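Local coordinates for protein anthranilate-CoA ligase (Stigmatella aurantiaca, PDB 4WV3) that belongs to the ANL superfamily of AMP-binding enzymes, with a large AMP-binding domain followed by a smaller C-terminal domain, at residues A[197-201]-A[202-206]; A[188-191]-A[192-196]; A[327-331]-A[332-336]; A[8-11]-A[12-16]. All coordinates share one frame; numbering follows the deposited sequence.

Contact 1 of 4, residues A[197-201]-A[202-206]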
loop_
_atom_site.group_PDB
_atom_site.type_symbol
_atom_site.label_atom_id
_atom_site.label_comp_id
_atom_site.label_asym_id
_atom_site.label_seq_id
_atom_site.Cartn_x
_atom_site.Cartn_y
_atom_site.Cartn_z
ATOM N N GLN A 197 -6.369 3.362 15.386
ATOM C CA GLN A 197 -6.285 4.351 16.452
ATOM C C GLN A 197 -4.963 5.108 16.404
ATOM O O GLN A 197 -4.945 6.340 16.425
ATOM C CB GLN A 197 -6.454 3.683 17.818
ATOM C CG GLN A 197 -6.521 4.663 18.977
ATOM C CD GLN A 197 -7.767 5.527 18.936
ATOM O OE1 GLN A 197 -8.880 5.025 18.778
ATOM N NE2 GLN A 197 -7.585 6.836 19.073
ATOM N N LEU A 198 -3.860 4.366 16.332
ATOM C CA LEU A 198 -2.523 4.951 16.407
ATOM C C LEU A 198 -2.216 5.941 15.284
ATOM O O LEU A 198 -1.578 6.968 15.515
ATOM C CB LEU A 198 -1.454 3.856 16.456
ATOM C CG LEU A 198 -1.408 3.018 17.737
ATOM C CD1 LEU A 198 -0.306 1.969 17.662
ATOM C CD2 LEU A 198 -1.232 3.906 18.960
ATOM N N TRP A 199 -2.668 5.638 14.071
ATOM C CA TRP A 199 -2.429 6.540 12.948
ATOM C C TRP A 199 -3.708 7.180 12.412
ATOM O O TRP A 199 -3.764 8.395 12.223
ATOM C CB TRP A 199 -1.684 5.832 11.816
ATOM C CG TRP A 199 -1.359 6.754 10.683
ATOM C CD1 TRP A 199 -0.247 7.535 10.555
ATOM C CD2 TRP A 199 -2.162 7.008 9.525
ATOM N NE1 TRP A 199 -0.306 8.253 9.386
ATOM C CE2 TRP A 199 -1.472 7.947 8.735
ATOM C CE3 TRP A 199 -3.398 6.529 9.078
ATOM C CZ2 TRP A 199 -1.974 8.419 7.523
ATOM C CZ3 TRP A 199 -3.895 6.996 7.875
ATOM C CH2 TRP A 199 -3.184 7.930 7.110
ATOM N N GLY A 200 -4.723 6.356 12.163
ATOM C CA GLY A 200 -5.971 6.824 11.586
ATOM C C GLY A 200 -6.620 7.954 12.363
ATOM O O GLY A 200 -7.089 8.931 11.779
ATOM N N VAL A 201 -6.633 7.824 13.685
ATOM C CA VAL A 201 -7.255 8.822 14.545
ATOM C C VAL A 201 -6.231 9.799 15.115
ATOM O O VAL A 201 -6.359 11.012 14.949
ATOM C CB VAL A 201 -8.018 8.157 15.707
ATOM C CG1 VAL A 201 -8.582 9.209 16.649
ATOM C CG2 VAL A 201 -9.124 7.265 15.169
ATOM N N ASN A 202 -5.211 9.263 15.777
ATOM C CA ASN A 202 -4.231 10.086 16.479
ATOM C C ASN A 202 -3.363 10.962 15.575
ATOM O O ASN A 202 -2.861 11.997 16.010
ATOM C CB ASN A 202 -3.339 9.217 17.370
ATOM C CG ASN A 202 -4.125 8.470 18.428
ATOM O OD1 ASN A 202 -5.277 8.799 18.713
ATOM N ND2 ASN A 202 -3.501 7.461 19.023
ATOM N N VAL A 203 -3.182 10.548 14.326
ATOM C CA VAL A 203 -2.298 11.273 13.417
ATOM C C VAL A 203 -3.049 11.927 12.260
ATOM O O VAL A 203 -2.967 13.141 12.066
ATOM C CB VAL A 203 -1.189 10.364 12.855
ATOM C CG1 VAL A 203 -0.284 11.151 11.917
ATOM C CG2 VAL A 203 -0.384 9.752 13.990
ATOM N N LEU A 204 -3.773 11.122 11.492
ATOM C CA LEU A 204 -4.521 11.635 10.353
ATOM C C LEU A 204 -5.707 12.472 10.816
ATOM O O LEU A 204 -6.023 13.502 10.222
ATOM C CB LEU A 204 -5.001 10.493 9.457
ATOM C CG LEU A 204 -5.754 10.933 8.200
ATOM C CD1 LEU A 204 -4.862 11.798 7.322
ATOM C CD2 LEU A 204 -6.274 9.734 7.429
ATOM N N GLY A 205 -6.359 12.024 11.883
ATOM C CA GLY A 205 -7.487 12.744 12.441
ATOM C C GLY A 205 -8.802 12.398 11.772
ATOM O O GLY A 205 -9.660 13.263 11.591
ATOM N N LEU A 206 -8.960 11.131 11.398
ATOM C CA LEU A 206 -10.205 10.659 10.802
ATOM C C LEU A 206 -11.376 10.803 11.765
ATOM O O LEU A 206 -11.258 10.495 12.951
ATOM C CB LEU A 206 -10.080 9.200 10.359
ATOM C CG LEU A 206 -9.571 8.950 8.941
ATOM C CD1 LEU A 206 -9.628 7.470 8.611
ATOM C CD2 LEU A 206 -10.382 9.756 7.939
HETATM O O HOH W 1 -0.256 7.613 17.944
#
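Trp199 O is gripped by two backbone donors one residue apart. Leu204 N lies 2.8 Å from Trp199 O, nearly in line with the carbonyl. Val203 N also donates to Trp199 O, at 3.1 Å, but from above the carbonyl plane. The bond from Leu204 is the wider pi-type one, and Asn202 N makes another with Gln197 O at 3.0 Å. This is the last part of helix 191-204, where the coil widens before it ends. Gly205 then leaves helical geometry with positive phi. Gly200 O takes Leu206 N at 2.9 Å, in the carbonyl plane, and a weak bond from Gly205 N.

Among the side chains, Gln197 NE2 donates to Asn202 OD1 at 3.1 Å. The two amide planes are 53° apart, and the donor sits above the acceptor's carbonyl plane. Tyr233 binds the other end of the Gln197 amide, at OE1. The Trp199 indole is swung anti to the backbone N (chi1 -177°), forward along its own helix to Leu204. Leu204 CB lies over the face of its six-membered ring, 4.0 Å from the centroid, a CH-pi contact. Val203 CB meets the five-membered ring off-centre. The indole NE1 donates a hydrogen bond to Ser328 OG.

The buried indole thus has both a polar partner and aliphatic contacts. The orientation of the ring is probably well fixed. The Trp199 side chain is about 8 Å from the bound 5'-O-[(S)-[(2-aminobenzoyl)oxy](hydroxy)phosphoryl]adenosine.

Contact 2 of 4, residues A[188-191]-A[192-196]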
loop_
_atom_site.group_PDB
_atom_site.type_symbol
_atom_site.label_atom_id
_atom_site.label_comp_id
_atom_site.label_asym_id
_atom_site.label_seq_id
_atom_site.Cartn_x
_atom_site.Cartn_y
_atom_site.Cartn_z
ATOM N N ALA A 188 -2.841 -10.167 13.179
ATOM C CA ALA A 188 -3.835 -10.579 14.160
ATOM C C ALA A 188 -5.006 -9.605 14.203
ATOM O O ALA A 188 -4.934 -8.510 13.645
ATOM C CB ALA A 188 -3.198 -10.707 15.534
ATOM N N HIS A 189 -6.083 -10.016 14.867
ATOM C CA HIS A 189 -7.268 -9.178 15.020
ATOM C C HIS A 189 -6.928 -7.843 15.674
ATOM O O HIS A 189 -7.478 -6.809 15.304
ATOM C CB HIS A 189 -8.335 -9.898 15.850
ATOM C CG HIS A 189 -8.917 -11.106 15.182
ATOM N ND1 HIS A 189 -10.095 -11.065 14.467
ATOM C CD2 HIS A 189 -8.489 -12.389 15.126
ATOM C CE1 HIS A 189 -10.366 -12.270 13.998
ATOM N NE2 HIS A 189 -9.406 -13.091 14.383
ATOM N N LYS A 190 -6.012 -7.877 16.638
ATOM C CA LYS A 190 -5.646 -6.690 17.406
ATOM C C LYS A 190 -5.033 -5.585 16.549
ATOM O O LYS A 190 -5.153 -4.405 16.871
ATOM C CB LYS A 190 -4.682 -7.057 18.538
ATOM C CG LYS A 190 -3.349 -7.620 18.070
ATOM C CD LYS A 190 -2.366 -7.749 19.223
ATOM C CE LYS A 190 -1.072 -8.410 18.774
ATOM N NZ LYS A 190 -0.407 -7.663 17.670
ATOM N N ASP A 191 -4.381 -5.972 15.458
ATOM C CA ASP A 191 -3.652 -5.024 14.623
ATOM C C ASP A 191 -4.565 -4.008 13.944
ATOM O O ASP A 191 -4.148 -2.889 13.645
ATOM C CB ASP A 191 -2.825 -5.770 13.576
ATOM C CG ASP A 191 -1.799 -6.693 14.197
ATOM O OD1 ASP A 191 -1.334 -6.392 15.317
ATOM O OD2 ASP A 191 -1.459 -7.718 13.570
ATOM N N TYR A 192 -5.812 -4.397 13.711
ATOM C CA TYR A 192 -6.753 -3.543 12.987
ATOM C C TYR A 192 -7.254 -2.322 13.775
ATOM O O TYR A 192 -7.159 -1.198 13.281
ATOM C CB TYR A 192 -7.905 -4.370 12.399
ATOM C CG TYR A 192 -7.485 -5.203 11.211
ATOM C CD1 TYR A 192 -7.830 -4.826 9.921
ATOM C CD2 TYR A 192 -6.723 -6.353 11.376
ATOM C CE1 TYR A 192 -7.444 -5.576 8.829
ATOM C CE2 TYR A 192 -6.329 -7.109 10.289
ATOM C CZ TYR A 192 -6.693 -6.716 9.018
ATOM O OH TYR A 192 -6.307 -7.460 7.930
ATOM N N PRO A 193 -7.782 -2.523 14.997
ATOM C CA PRO A 193 -8.175 -1.317 15.735
ATOM C C PRO A 193 -6.964 -0.530 16.232
ATOM O O PRO A 193 -7.064 0.679 16.443
ATOM C CB PRO A 193 -8.967 -1.878 16.919
ATOM C CG PRO A 193 -8.426 -3.242 17.116
ATOM C CD PRO A 193 -8.117 -3.750 15.741
ATOM N N LEU A 194 -5.836 -1.211 16.409
ATOM C CA LEU A 194 -4.611 -0.562 16.866
ATOM C C LEU A 194 -4.062 0.419 15.835
ATOM O O LEU A 194 -3.771 1.569 16.161
ATOM C CB LEU A 194 -3.549 -1.600 17.227
ATOM C CG LEU A 194 -3.651 -2.238 18.612
ATOM C CD1 LEU A 194 -2.611 -3.339 18.774
ATOM C CD2 LEU A 194 -3.487 -1.182 19.690
ATOM N N THR A 195 -3.920 -0.032 14.593
ATOM C CA THR A 195 -3.458 0.845 13.521
ATOM C C THR A 195 -4.482 1.938 13.237
ATOM O O THR A 195 -4.122 3.064 12.893
ATOM C CB THR A 195 -3.168 0.072 12.216
ATOM O OG1 THR A 195 -4.316 -0.702 11.848
ATOM C CG2 THR A 195 -1.970 -0.849 12.391
ATOM N N ALA A 196 -5.759 1.600 13.387
ATOM C CA ALA A 196 -6.836 2.555 13.154
ATOM C C ALA A 196 -6.794 3.686 14.171
ATOM O O ALA A 196 -7.134 4.828 13.860
ATOM C CB ALA A 196 -8.187 1.856 13.188
#
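Lys190 O and Asp191 O receive the first bonds of helix 191-204. A type I beta turn from Ala188 to Asp191 brings the chain from strand 183-188 into this helix. Leu194 N donates to Lys190 O at 3.3 Å, and a weak bond joins Tyr192 N to His189 O.

The Asp191 carboxylate folds back over the turn, with CG beside its own backbone N (chi1 -61°). OD2 accepts from Ala188 N at 2.8 Å, met from above the carboxylate plane, and also binds His187. OD1 is met on its syn side by Lys190 NZ, a salt bridge of 2.8 Å. NZ has a second partner in Glu371 O.

The Tyr192 ring turns its edge to the start of the turn, with Ala188 O in the ring plane 3.6 Å from CD2. Its hydroxyl reaches Ser171, and Phe323 meets the ring edge to face. Pro193 CD sits 3.2 Å from His189 O. Leu194 lays its CG beside Lys190 O.

Thr195 turns its hydroxyl back toward the preceding turn of the helix. OG1 stands between the backbone N and the carbonyl carbon (chi1 54°). That brings Thr195 OG1 to 2.8 Å from Asp191 O, which also accepts the helical bond from Thr195 N at 3.0 Å.

Contact 3 of 4, residues A[327-331]-A[332-336]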
loop_
_atom_site.group_PDB
_atom_site.type_symbol
_atom_site.label_atom_id
_atom_site.label_comp_id
_atom_site.label_asym_id
_atom_site.label_seq_id
_atom_site.Cartn_x
_atom_site.Cartn_y
_atom_site.Cartn_z
ATOM N N ILE A 327 5.719 6.146 10.582
ATOM C CA ILE A 327 6.286 7.494 10.588
ATOM C C ILE A 327 5.483 8.354 9.626
ATOM O O ILE A 327 5.406 8.046 8.437
ATOM C CB ILE A 327 7.751 7.519 10.113
ATOM C CG1 ILE A 327 8.568 6.409 10.771
ATOM C CG2 ILE A 327 8.374 8.883 10.381
ATOM C CD1 ILE A 327 9.968 6.278 10.208
ATOM N N SER A 328 4.890 9.433 10.126
ATOM C CA SER A 328 4.011 10.248 9.293
ATOM C C SER A 328 4.103 11.742 9.566
ATOM O O SER A 328 4.583 12.170 10.614
ATOM C CB SER A 328 2.559 9.799 9.460
ATOM O OG SER A 328 1.688 10.601 8.681
ATOM N N ASN A 329 3.638 12.527 8.599
ATOM C CA ASN A 329 3.423 13.950 8.799
ATOM C C ASN A 329 2.056 14.160 9.435
ATOM O O ASN A 329 1.285 13.213 9.586
ATOM C CB ASN A 329 3.508 14.705 7.471
ATOM C CG ASN A 329 4.908 14.712 6.892
ATOM O OD1 ASN A 329 5.711 15.598 7.188
ATOM N ND2 ASN A 329 5.209 13.724 6.057
ATOM N N ARG A 330 1.756 15.399 9.805
ATOM C CA ARG A 330 0.502 15.713 10.476
ATOM C C ARG A 330 -0.102 16.981 9.892
ATOM O O ARG A 330 0.628 17.828 9.382
ATOM C CB ARG A 330 0.739 15.883 11.979
ATOM C CG ARG A 330 1.067 14.588 12.695
ATOM C CD ARG A 330 1.939 14.831 13.911
ATOM N NE ARG A 330 2.348 13.580 14.543
ATOM C CZ ARG A 330 3.347 12.817 14.111
ATOM N NH1 ARG A 330 4.041 13.174 13.039
ATOM N NH2 ARG A 330 3.651 11.694 14.748
ATOM N N PRO A 331 -1.437 17.113 9.958
ATOM C CA PRO A 331 -2.129 18.311 9.470
ATOM C C PRO A 331 -1.512 19.606 10.001
ATOM O O PRO A 331 -1.478 20.606 9.284
ATOM C CB PRO A 331 -3.545 18.133 10.017
ATOM C CG PRO A 331 -3.729 16.659 10.055
ATOM C CD PRO A 331 -2.387 16.092 10.438
ATOM N N GLY A 332 -1.018 19.577 11.233
ATOM C CA GLY A 332 -0.397 20.746 11.827
ATOM C C GLY A 332 1.107 20.816 11.630
ATOM O O GLY A 332 1.714 21.868 11.830
ATOM N N ASP A 333 1.714 19.700 11.239
ATOM C CA ASP A 333 3.164 19.647 11.079
ATOM C C ASP A 333 3.571 18.878 9.825
ATOM O O ASP A 333 3.533 17.647 9.798
ATOM C CB ASP A 333 3.814 19.027 12.320
ATOM C CG ASP A 333 5.326 19.141 12.307
ATOM O OD1 ASP A 333 5.855 19.982 11.550
ATOM O OD2 ASP A 333 5.987 18.394 13.061
ATOM N N ILE A 334 3.961 19.614 8.788
ATOM C CA ILE A 334 4.374 19.013 7.525
ATOM C C ILE A 334 5.722 19.545 7.058
ATOM O O ILE A 334 5.919 20.756 6.957
ATOM C CB ILE A 334 3.349 19.286 6.403
ATOM C CG1 ILE A 334 1.996 18.663 6.741
ATOM C CG2 ILE A 334 3.857 18.753 5.070
ATOM C CD1 ILE A 334 0.951 18.869 5.676
ATOM N N ARG A 335 6.650 18.637 6.778
ATOM C CA ARG A 335 7.881 18.999 6.089
ATOM C C ARG A 335 7.936 18.276 4.748
ATOM O O ARG A 335 8.191 17.071 4.698
ATOM C CB ARG A 335 9.112 18.675 6.936
ATOM C CG ARG A 335 10.430 18.908 6.211
ATOM C CD ARG A 335 11.551 19.233 7.182
ATOM N NE ARG A 335 11.303 20.484 7.893
ATOM C CZ ARG A 335 12.174 21.068 8.709
ATOM N NH1 ARG A 335 13.362 20.515 8.919
ATOM N NH2 ARG A 335 11.861 22.205 9.313
ATOM N N PRO A 336 7.677 19.013 3.657
ATOM C CA PRO A 336 7.605 18.472 2.294
ATOM C C PRO A 336 8.853 17.686 1.898
ATOM O O PRO A 336 9.964 18.214 1.955
ATOM C CB PRO A 336 7.474 19.730 1.430
ATOM C CG PRO A 336 6.835 20.733 2.327
ATOM C CD PRO A 336 7.403 20.461 3.690
#
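Arg330 N donates to Asp333 O at 2.9 Å, with an N-H...O angle of 163°. Asp333 N returns a bond to Arg330 O, also 2.9 Å, but this one is more bent and comes from well above the carbonyl plane. A third bond uses a side chain. Asn329 OD1 accepts from Arg335 N at 3.2 Å, with the donor tilted from the amide's carbonyl plane. The Asn329 amide gets there because CG lies beside its own backbone N (chi1 -68°). Its ND2 is held from elsewhere, by Asp315 O and Ser338 O. Both ends of this buried amide are therefore bonded, which fixes its rotation.

Together these bonds close a tight reversal, with Pro331 and Gly332 at the bend. It follows strand 325-328 of the large mixed sheet of the AMP-binding domain. The chain comes back toward strand 341-342. Before the bend, Ser328 OG donates to Asn329 O at 2.8 Å, on a lone pair and in the carbonyl plane.

The ends of Arg330 and Arg335 lead away from the turn. Arg335 forms salt bridges with Asp402 and Asp404, while Asp333 binds Tyr406 and Lys341.

Packing between the two arms is thin. Arg330 CB and Asp333 CB are 4.4 Å apart. Ile334 places CG1 beside its backbone N and close to Arg330 O. The isoleucine also packs on Trp302 of helix 299-309 and on Ile314.

Contact 4 of 4, residues A[8-11]-A[12-16]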
loop_
_atom_site.group_PDB
_atom_site.type_symbol
_atom_site.label_atom_id
_atom_site.label_comp_id
_atom_site.label_asym_id
_atom_site.label_seq_id
_atom_site.Cartn_x
_atom_site.Cartn_y
_atom_site.Cartn_z
ATOM N N LEU A 8 -9.095 -9.510 25.783
ATOM C CA LEU A 8 -8.218 -10.634 25.463
ATOM C C LEU A 8 -8.748 -11.414 24.265
ATOM O O LEU A 8 -7.980 -11.876 23.421
ATOM C CB LEU A 8 -8.064 -11.559 26.672
ATOM C CG LEU A 8 -7.028 -12.677 26.534
ATOM C CD1 LEU A 8 -5.632 -12.098 26.353
ATOM C CD2 LEU A 8 -7.080 -13.604 27.739
ATOM N N TYR A 9 -10.067 -11.549 24.198
ATOM C CA TYR A 9 -10.714 -12.157 23.046
ATOM C C TYR A 9 -11.381 -11.085 22.192
ATOM O O TYR A 9 -12.382 -10.487 22.590
ATOM C CB TYR A 9 -11.726 -13.212 23.488
ATOM C CG TYR A 9 -11.083 -14.465 24.037
ATOM C CD1 TYR A 9 -10.711 -14.551 25.372
ATOM C CD2 TYR A 9 -10.839 -15.558 23.217
ATOM C CE1 TYR A 9 -10.119 -15.693 25.877
ATOM C CE2 TYR A 9 -10.246 -16.706 23.712
ATOM C CZ TYR A 9 -9.890 -16.767 25.043
ATOM O OH TYR A 9 -9.301 -17.906 25.541
ATOM N N TYR A 10 -10.810 -10.842 21.018
ATOM C CA TYR A 10 -11.280 -9.783 20.137
ATOM C C TYR A 10 -11.392 -10.276 18.701
ATOM O O TYR A 10 -10.575 -11.075 18.241
ATOM C CB TYR A 10 -10.332 -8.582 20.211
ATOM C CG TYR A 10 -10.640 -7.474 19.228
ATOM C CD1 TYR A 10 -11.583 -6.498 19.525
ATOM C CD2 TYR A 10 -9.978 -7.397 18.009
ATOM C CE1 TYR A 10 -11.865 -5.482 18.630
ATOM C CE2 TYR A 10 -10.254 -6.386 17.108
ATOM C CZ TYR A 10 -11.197 -5.431 17.424
ATOM O OH TYR A 10 -11.476 -4.421 16.532
ATOM N N ASN A 11 -12.413 -9.799 17.998
ATOM C CA ASN A 11 -12.571 -10.099 16.582
ATOM C C ASN A 11 -12.604 -8.808 15.773
ATOM O O ASN A 11 -13.291 -7.854 16.140
ATOM C CB ASN A 11 -13.839 -10.920 16.337
ATOM C CG ASN A 11 -13.841 -11.598 14.979
ATOM O OD1 ASN A 11 -14.051 -10.954 13.951
ATOM N ND2 ASN A 11 -13.614 -12.907 14.970
ATOM N N ALA A 12 -11.861 -8.783 14.670
ATOM C CA ALA A 12 -11.716 -7.579 13.858
ATOM C C ALA A 12 -13.003 -7.182 13.135
ATOM O O ALA A 12 -13.068 -6.124 12.512
ATOM C CB ALA A 12 -10.575 -7.746 12.863
ATOM N N VAL A 13 -14.027 -8.026 13.222
ATOM C CA VAL A 13 -15.324 -7.695 12.647
ATOM C C VAL A 13 -15.966 -6.561 13.446
ATOM O O VAL A 13 -16.918 -5.924 12.994
ATOM C CB VAL A 13 -16.265 -8.918 12.605
ATOM C CG1 VAL A 13 -16.811 -9.221 13.991
ATOM C CG2 VAL A 13 -17.401 -8.689 11.616
ATOM N N ASP A 14 -15.425 -6.306 14.634
ATOM C CA ASP A 14 -15.891 -5.209 15.471
ATOM C C ASP A 14 -15.629 -3.861 14.808
ATOM O O ASP A 14 -16.322 -2.886 15.086
ATOM C CB ASP A 14 -15.224 -5.256 16.847
ATOM C CG ASP A 14 -15.717 -4.159 17.767
ATOM O OD1 ASP A 14 -16.838 -4.289 18.305
ATOM O OD2 ASP A 14 -14.985 -3.166 17.952
ATOM N N ILE A 15 -14.625 -3.816 13.935
ATOM C CA ILE A 15 -14.326 -2.623 13.147
ATOM C C ILE A 15 -15.583 -2.152 12.420
ATOM O O ILE A 15 -15.871 -0.956 12.351
ATOM C CB ILE A 15 -13.195 -2.894 12.130
ATOM C CG1 ILE A 15 -11.868 -3.120 12.858
ATOM C CG2 ILE A 15 -13.057 -1.746 11.142
ATOM C CD1 ILE A 15 -11.366 -1.902 13.604
ATOM N N LEU A 16 -16.337 -3.114 11.900
ATOM C CA LEU A 16 -17.622 -2.841 11.273
ATOM C C LEU A 16 -18.739 -2.772 12.311
ATOM O O LEU A 16 -19.586 -1.881 12.265
ATOM C CB LEU A 16 -17.941 -3.926 10.243
ATOM C CG LEU A 16 -19.407 -4.097 9.835
ATOM C CD1 LEU A 16 -19.917 -2.880 9.073
ATOM C CD2 LEU A 16 -19.593 -5.369 9.019
#
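The Asn11 side chain makes a capping bond at the turn that leads into the short helix 14-17. OD1 accepts from Val13 N at 3.0 Å, in the carbonyl plane and on a lone pair. With CG anti to the backbone N (chi1 -163°), the amide reaches forward to Val13 N. The backbone adds a type I beta turn from Asn11 to Asp14, closed by Asp14 N to Asn11 O at 3.0 Å. The other end of the amide, ND2, binds Val81 O. His189 ND1 accepts from Ala12 N, so the turn is also tied to the loop before helix 191-204.

Van der Waals contacts come from two side chains. Val13 sets CG1 against the capping oxygen, 3.3 Å from Asn11 OD1. The Tyr10 ring crosses Asp14 and Ile15 at about a right angle and also touches Ala12. CE2 is 3.8 Å from Ala12 CA. Across the ring from CE2, CE1 meets Asp14 CB, also at 3.8 Å, with the ring and carboxylate planes 68° apart. The carboxylate itself pairs with Arg18. At the far end of the ring, Tyr10 OH lies 3.9 Å from Ile15 CD1.

Overall arrangement
Contacts 2 and 1 follow each other on helix 191-204, with centres 13 Å apart, and touch where Val201 CG2 meets Ala196 O at 3.4 Å. Contact 4 joins the start of this line, its centre 9 Å from that of contact 2. His189 ND1 lies 2.9 Å from Ala12 N, and Pro193 packs on Tyr10. Contact 3 joins the other end. Trp199 NE1 is 3.2 Å from Ser328 OG, and Val203 packs on residues 329-331. Contacts 3 and 4 are therefore the most distant pair, about 30 Å between centres. The side chains of Asn329, Trp199 and Thr195 lie about 7, 8 and 8 Å from the bound 5'-O-[(S)-[(2-aminobenzoyl)oxy](hydroxy)phosphoryl]adenosine.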